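Side-chain contacts in 5' nucleotidase family protein (Staphylococcus aureus subsp. aureus, PDB 4Q7F), which belongs to the 5'-nucleotidase family and joins a metal-binding calcineurin-like phosphoesterase domain to a C-terminal domain that supplies part of the ligand pocket: residues A[301-304]-A[305-308]; A[309-312]-A[313-317]; A[394-397]-A[398-401]. All coordinates share one frame; numbering follows the deposited sequence.

In the fold
All three contacts are local, so none closes a long loop, and none nests in or crosses another. After strand 284-293 the chain runs through a loop into helix 304-317. Interaction 1 is the N-terminal cap of that helix. Interaction 2 adjoins it in sequence and covers the remaining turns, their centres about 12 Å apart. There the helix packs on helix 78-85 on one hand and helix 377-383 on the other. It thus bridges elements of the calcineurin-like part and the C-terminal part. Interaction 3 comes later, where strand 390-396 passes into helix 397-408. Its nearest atoms lie about 31 Å from interaction 2 and about 45 Å from interaction 1.

Interaction 1 of 3, residues A[301-304]-A[305-308]; sequences TIDE and DDQH
Asp-303 is the N-cap of helix 304-317. Asp-303 OD1 accepts from Asp-306 N at 3.1 Å, fairly straight, with an N-H...O angle of 163°. The first torsion (chi1 64°) sets the carboxylate between the backbone N and the carbonyl carbon, which turns it back over the first helical turn. Behind the cap the regular helix bonds begin: Gln-307 N donates to Asp-303 O at 3.1 Å, and His-308 N to Glu-304 O at 2.8 Å. A capping box would close with a direct bond from Asp-303 N to the side chain of Asp-306. Here a water fills that link. It accepts from Asp-303 N at 3.0 Å and donates to Asp-306 OD2 at 2.9 Å. The two carboxylates come close, with Asp-303 OD1 3.4 Å from Asp-306 OD1 and their planes 58° apart. The salt bridge from Asp-306 OD1 to Arg-99 probably offsets this like-charge approach. On the outer surface Glu-304 and Asp-305 lie side by side and point the same way. Ile-302, just before the cap, packs against the first turn. Crossing both side chains at about a right angle, Ile-302 CG2 meets Asp-306 CB at 3.6 Å and Gln-307 CG at 3.7 Å.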
loop_
_atom_site.group_PDB
_atom_site.type_symbol
_atom_site.label_atom_id
_atom_site.label_comp_id
_atom_site.label_asym_id
_atom_site.label_seq_id
_atom_site.Cartn_x
_atom_site.Cartn_y
_atom_site.Cartn_z
ATOM N N THR A 301 -3.080 -16.560 23.241
ATOM C CA THR A 301 -2.778 -15.617 24.301
ATOM C C THR A 301 -1.690 -14.665 23.848
ATOM O O THR A 301 -0.888 -14.987 22.979
ATOM C CB THR A 301 -2.288 -16.318 25.563
ATOM O OG1 THR A 301 -1.174 -17.132 25.217
ATOM C CG2 THR A 301 -3.374 -17.179 26.159
ATOM N N ILE A 302 -1.684 -13.479 24.435
ATOM C CA ILE A 302 -0.699 -12.478 24.132
ATOM C C ILE A 302 0.081 -12.318 25.424
ATOM O O ILE A 302 -0.506 -12.043 26.462
ATOM C CB ILE A 302 -1.372 -11.172 23.681
ATOM C CG1 ILE A 302 -2.193 -11.442 22.405
ATOM C CG2 ILE A 302 -0.324 -10.092 23.439
ATOM C CD1 ILE A 302 -2.978 -10.247 21.881
ATOM N N ASP A 303 1.389 -12.512 25.376
ATOM C CA ASP A 303 2.176 -12.435 26.618
ATOM C C ASP A 303 2.234 -11.008 27.188
ATOM O O ASP A 303 1.944 -10.036 26.492
ATOM C CB ASP A 303 3.553 -13.090 26.465
ATOM C CG ASP A 303 4.432 -12.396 25.470
ATOM O OD1 ASP A 303 4.337 -11.161 25.348
ATOM O OD2 ASP A 303 5.250 -13.091 24.828
ATOM N N GLU A 304 2.580 -10.915 28.467
ATOM C CA GLU A 304 2.603 -9.645 29.206
ATOM C C GLU A 304 3.368 -8.490 28.544
ATOM O O GLU A 304 2.872 -7.368 28.528
ATOM C CB GLU A 304 3.152 -9.858 30.627
ATOM C CG GLU A 304 4.589 -10.353 30.642
ATOM C CD GLU A 304 5.188 -10.488 32.033
ATOM O OE1 GLU A 304 4.549 -10.067 33.032
ATOM O OE2 GLU A 304 6.321 -11.010 32.105
ATOM N N ASP A 305 4.558 -8.769 28.010
ATOM C CA ASP A 305 5.401 -7.735 27.407
ATOM C C ASP A 305 4.737 -7.196 26.161
ATOM O O ASP A 305 4.732 -6.003 25.953
ATOM C CB ASP A 305 6.803 -8.239 27.086
ATOM C CG ASP A 305 7.616 -8.550 28.337
ATOM O OD1 ASP A 305 7.282 -8.051 29.433
ATOM O OD2 ASP A 305 8.608 -9.275 28.209
ATOM N N ASP A 306 4.178 -8.080 25.347
ATOM C CA ASP A 306 3.453 -7.654 24.174
ATOM C C ASP A 306 2.254 -6.780 24.569
ATOM O O ASP A 306 2.008 -5.779 23.934
ATOM C CB ASP A 306 3.009 -8.852 23.328
ATOM C CG ASP A 306 4.164 -9.559 22.656
ATOM O OD1 ASP A 306 5.333 -9.163 22.840
ATOM O OD2 ASP A 306 3.916 -10.522 21.920
ATOM N N GLN A 307 1.490 -7.155 25.590
ATOM C CA GLN A 307 0.355 -6.318 25.996
ATOM C C GLN A 307 0.851 -4.979 26.564
ATOM O O GLN A 307 0.203 -3.951 26.379
ATOM C CB GLN A 307 -0.584 -7.038 26.974
ATOM C CG GLN A 307 -1.426 -8.176 26.372
ATOM C CD GLN A 307 -2.577 -7.725 25.465
ATOM O OE1 GLN A 307 -2.421 -6.877 24.580
ATOM N NE2 GLN A 307 -3.745 -8.342 25.662
ATOM N N HIS A 308 2.006 -4.982 27.236
ATOM C CA HIS A 308 2.563 -3.740 27.736
ATOM C C HIS A 308 2.884 -2.792 26.566
ATOM O O HIS A 308 2.561 -1.618 26.622
ATOM C CB HIS A 308 3.789 -4.001 28.589
ATOM C CG HIS A 308 4.422 -2.758 29.106
ATOM N ND1 HIS A 308 3.736 -1.854 29.888
ATOM C CD2 HIS A 308 5.677 -2.268 28.969
ATOM C CE1 HIS A 308 4.542 -0.853 30.208
ATOM N NE2 HIS A 308 5.726 -1.083 29.666
HETATM O O HOH W 1 2.252 -12.828 22.512
#

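Interaction 2 of 3, residues A[309-312]-A[313-317]; sequences LRKQ and LEDWL
Leu-309 O accepts from Leu-313 N at 2.9 Å, the first of four i to i+4 backbone bonds across this part of helix 304-317. Arg-310 pairs with Glu-314 one turn on. Arg-310 NE gives a salt bridge to Glu-314 OE2 at 2.9 Å. The acceptor uses its anti lone pair and sits 18° out of the guanidinium plane, and the two flat groups are turned 55° apart. A water also donates to Glu-314 OE2 at 2.7 Å, while its link to Arg-310 NH2 is weak; NH2 is held by the backbone carbonyls of Arg-40 and Gln-42. The other carboxylate oxygen, OE1, bridges to Arg-378, so Glu-314 serves two arginines. Lys-311 repeats the spacing with Asp-315. Its chain runs extended and bends only at the last torsion (-59°), which brings Lys-311 NZ to the syn lone pair of Asp-315 OD2 at 2.8 Å. OD1 of the same aspartate pairs with Arg-40. Gln-312 O then accepts from Trp-316 N at 3.0 Å. Towards its neighbours, Leu-313 packs on Phe-79 and Tyr-82 of helix 78-85. The Trp-316 ring meets Tyr-82 and His-86 edge-to-face. Its side chain also touches Met-377 and Ile-381 of helix 377-383, so the helix spans both.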
loop_
_atom_site.group_PDB
_atom_site.type_symbol
_atom_site.label_atom_id
_atom_site.label_comp_id
_atom_site.label_asym_id
_atom_site.label_seq_id
_atom_site.Cartn_x
_atom_site.Cartn_y
_atom_site.Cartn_z
ATOM N N LEU A 309 3.469 -3.331 25.493
ATOM C CA LEU A 309 3.767 -2.540 24.298
ATOM C C LEU A 309 2.478 -1.993 23.682
ATOM O O LEU A 309 2.414 -0.819 23.330
ATOM C CB LEU A 309 4.560 -3.371 23.288
ATOM C CG LEU A 309 4.864 -2.760 21.912
ATOM C CD1 LEU A 309 5.546 -1.407 22.032
ATOM C CD2 LEU A 309 5.712 -3.712 21.084
ATOM N N ARG A 310 1.460 -2.845 23.518
ATOM C CA ARG A 310 0.152 -2.405 23.011
ATOM C C ARG A 310 -0.355 -1.219 23.854
ATOM O O ARG A 310 -0.850 -0.247 23.318
ATOM C CB ARG A 310 -0.849 -3.573 23.063
ATOM C CG ARG A 310 -2.345 -3.255 22.911
ATOM C CD ARG A 310 -2.805 -3.185 21.487
ATOM N NE ARG A 310 -4.191 -2.732 21.335
ATOM C CZ ARG A 310 -5.265 -3.499 21.106
ATOM N NH1 ARG A 310 -5.174 -4.814 20.999
ATOM N NH2 ARG A 310 -6.459 -2.919 20.958
ATOM N N LYS A 311 -0.241 -1.315 25.170
ATOM C CA LYS A 311 -0.707 -0.227 26.061
ATOM C C LYS A 311 0.032 1.083 25.811
ATOM O O LYS A 311 -0.591 2.147 25.757
ATOM C CB LYS A 311 -0.562 -0.606 27.545
ATOM C CG LYS A 311 -1.061 0.469 28.507
ATOM C CD LYS A 311 -0.727 0.107 29.943
ATOM C CE LYS A 311 -1.338 1.092 30.934
ATOM N NZ LYS A 311 -0.898 2.501 30.751
ATOM N N GLN A 312 1.362 1.006 25.711
ATOM C CA GLN A 312 2.183 2.185 25.414
ATOM C C GLN A 312 1.721 2.790 24.096
ATOM O O GLN A 312 1.581 4.006 23.965
ATOM C CB GLN A 312 3.649 1.801 25.310
ATOM C CG GLN A 312 4.305 1.504 26.658
ATOM C CD GLN A 312 5.692 0.924 26.499
ATOM O OE1 GLN A 312 5.944 0.120 25.591
ATOM N NE2 GLN A 312 6.594 1.290 27.401
ATOM N N LEU A 313 1.473 1.922 23.131
ATOM C CA LEU A 313 1.024 2.346 21.827
ATOM C C LEU A 313 -0.324 3.053 21.935
ATOM O O LEU A 313 -0.486 4.164 21.430
ATOM C CB LEU A 313 0.935 1.133 20.892
ATOM C CG LEU A 313 0.318 1.398 19.517
ATOM C CD1 LEU A 313 1.001 2.561 18.813
ATOM C CD2 LEU A 313 0.413 0.120 18.686
ATOM N N GLU A 314 -1.288 2.425 22.608
ATOM C CA GLU A 314 -2.616 3.052 22.769
ATOM C C GLU A 314 -2.503 4.371 23.535
ATOM O O GLU A 314 -3.152 5.368 23.195
ATOM C CB GLU A 314 -3.591 2.096 23.460
ATOM C CG GLU A 314 -3.878 0.808 22.680
ATOM C CD GLU A 314 -4.579 1.016 21.359
ATOM O OE1 GLU A 314 -5.095 2.150 21.055
ATOM O OE2 GLU A 314 -4.634 0.010 20.606
ATOM N N ASP A 315 -1.677 4.387 24.581
ATOM C CA ASP A 315 -1.490 5.618 25.352
ATOM C C ASP A 315 -1.025 6.766 24.428
ATOM O O ASP A 315 -1.557 7.868 24.482
ATOM C CB ASP A 315 -0.515 5.402 26.506
ATOM C CG ASP A 315 -1.103 4.532 27.629
ATOM O OD1 ASP A 315 -2.313 4.180 27.603
ATOM O OD2 ASP A 315 -0.354 4.197 28.557
ATOM N N TRP A 316 -0.052 6.483 23.561
ATOM C CA TRP A 316 0.456 7.472 22.627
ATOM C C TRP A 316 -0.639 7.897 21.666
ATOM O O TRP A 316 -0.802 9.080 21.398
ATOM C CB TRP A 316 1.657 6.899 21.869
ATOM C CG TRP A 316 2.315 7.838 20.960
ATOM C CD1 TRP A 316 3.137 8.877 21.305
ATOM C CD2 TRP A 316 2.299 7.796 19.526
ATOM N NE1 TRP A 316 3.609 9.495 20.173
ATOM C CE2 TRP A 316 3.107 8.856 19.069
ATOM C CE3 TRP A 316 1.675 6.967 18.589
ATOM C CZ2 TRP A 316 3.299 9.115 17.713
ATOM C CZ3 TRP A 316 1.866 7.215 17.251
ATOM C CH2 TRP A 316 2.677 8.273 16.816
ATOM N N LEU A 317 -1.409 6.926 21.171
ATOM C CA LEU A 317 -2.497 7.228 20.264
ATOM C C LEU A 317 -3.572 8.106 20.898
ATOM O O LEU A 317 -4.242 8.867 20.203
ATOM C CB LEU A 317 -3.095 5.934 19.714
ATOM C CG LEU A 317 -2.164 5.236 18.720
ATOM C CD1 LEU A 317 -2.735 3.894 18.334
ATOM C CD2 LEU A 317 -1.947 6.099 17.474
HETATM O O HOH W 2 -6.687 -0.386 18.885
#

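Interaction 3 of 3, residues A[394-397]-A[398-401]; sequences AVSG and AKLK
The flat groups that meet between Ser-396 and Leu-400 are peptides: Leu-400 N donates to Ser-396 O at 3.0 Å. One residue on, Lys-401 N donates to Gly-397 O at 3.1 Å. Ser-396 is the N-cap of helix 397-408. Ser-396 OG accepts from Lys-399 N at 3.0 Å. A chi1 of 63° folds the hydroxyl back toward the helix start, which brings OG to the Lys-399 N-H. The CB of Ala-398 lies 3.8 Å from Ser-396 OG. Val-395 and Leu-400 occupy the flanking positions of a hydrophobic staple. The fit is loose: Val-395 CG2 is 4.4 Å from Leu-400 CB, while the CB atoms of Val-395 and Lys-399 are 4.0 Å apart. Both Val-395 and Leu-400 also touch Ile-472 of strand 469-475, so these two side chains join the apolar contacts with that strand. The lysine ends lead away from the cap: Lys-399 NZ bonds to Met-487 O, and Lys-401 NZ forms a salt bridge with Glu-405. The cap is a neutral hydroxyl, so it satisfies a helix-start N-H without adding a carboxylate charge there.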
loop_
_atom_site.group_PDB
_atom_site.type_symbol
_atom_site.label_atom_id
_atom_site.label_comp_id
_atom_site.label_asym_id
_atom_site.label_seq_id
_atom_site.Cartn_x
_atom_site.Cartn_y
_atom_site.Cartn_z
ATOM N N ALA A 394 5.146 23.892 -10.378
ATOM C CA ALA A 394 4.743 24.902 -11.339
ATOM C C ALA A 394 4.151 24.168 -12.521
ATOM O O ALA A 394 4.838 23.342 -13.162
ATOM C CB ALA A 394 5.948 25.718 -11.759
ATOM N N VAL A 395 2.880 24.456 -12.785
ATOM C CA VAL A 395 2.134 23.814 -13.861
ATOM C C VAL A 395 1.316 24.839 -14.658
ATOM O O VAL A 395 0.851 25.846 -14.117
ATOM C CB VAL A 395 1.178 22.718 -13.311
ATOM C CG1 VAL A 395 1.955 21.580 -12.618
ATOM C CG2 VAL A 395 0.167 23.300 -12.322
ATOM N N SER A 396 1.138 24.582 -15.941
ATOM C CA SER A 396 0.290 25.455 -16.746
ATOM C C SER A 396 -1.155 25.226 -16.317
ATOM O O SER A 396 -1.463 24.224 -15.668
ATOM C CB SER A 396 0.430 25.119 -18.216
ATOM O OG SER A 396 -0.003 23.815 -18.468
ATOM N N GLY A 397 -2.040 26.145 -16.678
ATOM C CA GLY A 397 -3.460 26.003 -16.363
ATOM C C GLY A 397 -4.031 24.774 -17.060
ATOM O O GLY A 397 -4.971 24.149 -16.570
ATOM N N ALA A 398 -3.441 24.422 -18.199
ATOM C CA ALA A 398 -3.844 23.244 -18.964
ATOM C C ALA A 398 -3.410 21.954 -18.233
ATOM O O ALA A 398 -4.141 20.962 -18.236
ATOM C CB ALA A 398 -3.242 23.298 -20.366
ATOM N N LYS A 399 -2.215 21.951 -17.640
ATOM C CA LYS A 399 -1.780 20.786 -16.886
ATOM C C LYS A 399 -2.649 20.625 -15.626
ATOM O O LYS A 399 -2.932 19.505 -15.212
ATOM C CB LYS A 399 -0.325 20.849 -16.459
ATOM C CG LYS A 399 0.695 20.287 -17.441
ATOM C CD LYS A 399 2.017 20.074 -16.679
ATOM C CE LYS A 399 3.131 19.505 -17.532
ATOM N NZ LYS A 399 2.866 18.105 -17.952
ATOM N N LEU A 400 -3.019 21.745 -15.004
ATOM C CA LEU A 400 -3.884 21.714 -13.830
ATOM C C LEU A 400 -5.204 21.067 -14.218
ATOM O O LEU A 400 -5.718 20.242 -13.490
ATOM C CB LEU A 400 -4.148 23.105 -13.288
ATOM C CG LEU A 400 -5.167 23.195 -12.152
ATOM C CD1 LEU A 400 -4.764 22.291 -10.989
ATOM C CD2 LEU A 400 -5.300 24.640 -11.686
ATOM N N LYS A 401 -5.763 21.463 -15.355
ATOM C CA LYS A 401 -7.011 20.859 -15.801
ATOM C C LYS A 401 -6.857 19.359 -16.013
ATOM O O LYS A 401 -7.785 18.623 -15.753
ATOM C CB LYS A 401 -7.538 21.513 -17.075
ATOM C CG LYS A 401 -8.830 20.887 -17.576
ATOM C CD LYS A 401 -9.413 21.711 -18.717
ATOM C CE LYS A 401 -10.689 21.104 -19.261
ATOM N NZ LYS A 401 -10.455 19.821 -19.963
#